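Long-range contact in ribosome-associated protein Y (PSrp-1) (Clostridium acetobutylicum, PDB 3KA5), which is probably required for the dimerization of 70S ribosomes into translationally inactive 100S ribosomes in stationary phase: residues 18-23 with 42-46. Sequence-based numbering, arbitrary orientation.
Sequences AVLEME and VVYKR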
# COMPACT_ATOMS: atom_id res chain seq x y z
N ALA B 18 -6.00 7.62 -9.06
CA ALA B 18 -5.37 7.38 -7.76
C ALA B 18 -4.15 8.27 -7.57
O ALA B 18 -3.92 8.80 -6.48
CB ALA B 18 -4.97 5.90 -7.63
N VAL B 19 -3.35 8.44 -8.63
CA VAL B 19 -2.18 9.30 -8.52
C VAL B 19 -2.60 10.74 -8.27
O VAL B 19 -2.00 11.45 -7.46
CB VAL B 19 -1.32 9.25 -9.81
CG1 VAL B 19 -0.23 10.32 -9.75
CG2 VAL B 19 -0.69 7.88 -9.96
N LEU B 20 -3.65 11.17 -8.96
CA LEU B 20 -4.17 12.53 -8.79
C LEU B 20 -4.66 12.72 -7.36
O LEU B 20 -4.34 13.72 -6.71
CB LEU B 20 -5.30 12.76 -9.79
CG LEU B 20 -6.06 14.10 -9.79
CD1 LEU B 20 -5.08 15.27 -9.89
CD2 LEU B 20 -7.03 14.10 -10.97
N GLU B 21 -5.44 11.76 -6.87
CA GLU B 21 -5.98 11.81 -5.51
C GLU B 21 -4.86 11.85 -4.48
O GLU B 21 -4.92 12.60 -3.50
CB GLU B 21 -6.85 10.59 -5.24
CG GLU B 21 -8.24 10.67 -5.83
CD GLU B 21 -9.04 11.81 -5.24
OE1 GLU B 21 -9.09 11.92 -4.00
OE2 GLU B 21 -9.61 12.60 -6.01
N MSE B 22 -3.84 11.03 -4.70
CA MSE B 22 -2.73 11.00 -3.76
C MSE B 22 -2.11 12.38 -3.65
O MSE B 22 -1.81 12.85 -2.55
CB MSE B 22 -1.67 9.98 -4.19
CG MSE B 22 -0.44 9.98 -3.30
SE MSE B 22 0.84 8.66 -3.93
CE MSE B 22 1.07 9.31 -5.72
N GLU B 23 -1.94 13.05 -4.78
CA GLU B 23 -1.35 14.38 -4.78
C GLU B 23 -2.26 15.45 -4.18
O GLU B 23 -1.81 16.30 -3.41
CB GLU B 23 -0.94 14.77 -6.19
CG GLU B 23 0.20 13.94 -6.74
CD GLU B 23 1.45 14.06 -5.89
OE1 GLU B 23 1.89 15.21 -5.64
OE2 GLU B 23 2.00 13.02 -5.48
N VAL B 42 -1.49 -0.12 -4.87
CA VAL B 42 -0.92 0.98 -4.11
C VAL B 42 -0.04 1.83 -5.02
O VAL B 42 0.87 1.32 -5.67
CB VAL B 42 -0.05 0.46 -2.94
CG1 VAL B 42 0.47 1.64 -2.12
CG2 VAL B 42 -0.88 -0.48 -2.06
N VAL B 43 -0.33 3.13 -5.10
CA VAL B 43 0.49 4.01 -5.91
C VAL B 43 1.35 4.79 -4.93
O VAL B 43 0.96 4.97 -3.77
CB VAL B 43 -0.34 5.00 -6.78
CG1 VAL B 43 -0.94 4.27 -7.96
CG2 VAL B 43 -1.43 5.66 -5.97
N TYR B 44 2.51 5.22 -5.37
CA TYR B 44 3.41 5.97 -4.51
C TYR B 44 4.33 6.84 -5.36
O TYR B 44 4.46 6.63 -6.56
CB TYR B 44 4.23 5.00 -3.65
CG TYR B 44 5.16 4.10 -4.44
CD1 TYR B 44 6.49 4.46 -4.65
CD2 TYR B 44 4.70 2.92 -5.02
CE1 TYR B 44 7.34 3.65 -5.41
CE2 TYR B 44 5.54 2.11 -5.78
CZ TYR B 44 6.86 2.48 -5.98
OH TYR B 44 7.69 1.69 -6.74
N LYS B 45 4.95 7.82 -4.72
CA LYS B 45 5.85 8.72 -5.42
C LYS B 45 7.28 8.25 -5.16
O LYS B 45 7.66 8.04 -4.01
CB LYS B 45 5.67 10.15 -4.92
CG LYS B 45 6.35 11.20 -5.79
CD LYS B 45 5.82 12.59 -5.51
CE LYS B 45 6.30 13.57 -6.55
NZ LYS B 45 5.70 14.91 -6.38
N ARG B 46 8.05 8.07 -6.22
CA ARG B 46 9.43 7.62 -6.09
C ARG B 46 10.42 8.73 -6.44
O ARG B 46 10.21 9.49 -7.39
CB ARG B 46 9.67 6.39 -6.97
CG ARG B 46 8.83 6.35 -8.23
CD ARG B 46 9.06 5.07 -9.04
NE ARG B 46 10.20 5.17 -9.94
CZ ARG B 46 10.64 4.17 -10.71
NH1 ARG B 46 10.04 2.99 -10.69
NH2 ARG B 46 11.68 4.36 -11.51
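Val43 projects from its strand against the helix face formed by Ala18, Val19 and Met22, overlapping Ala18 (CG2 of Val43 to CB of Ala18, 3.9 Å), Val19 (CG1 of Val43 to CG2 of Val19, 4.1 Å) and, one turn on from Ala18, the selenomethionine at Met22. The backbones come close, with the CA atoms of Val19 and Val43 6.5 Å apart, consistent with the short Ala18 side chain facing the strand; the axes of segments 18-23 and 42-45 approach to 8.6 Å, their directions 54° apart. Met22, extended through chi1 and chi2, lays its selenium over the strand's backbone, with SE 3.7 Å from O of Val43 and 3.8 Å from CA of Tyr44. Strand alternation sorts the rest. Val43 and Lys45 face the helix, whereas Val42 and Tyr44 point away from it, Val42 packing on Val31 of the second subunit. At the margin, Glu23 and Lys45 form a long salt bridge (OE1 of Glu23 to NZ of Lys45, 3.9 Å), a polar border to the apolar centre. Phe30, Phe32 and Leu53 extend that centre around Val43. The principle is that of a two-layer alpha+beta arrangement: helix 15-25 covers one face of an antiparallel sheet, across its central strand 39-45, in this C-terminal domain of a long-form HPF.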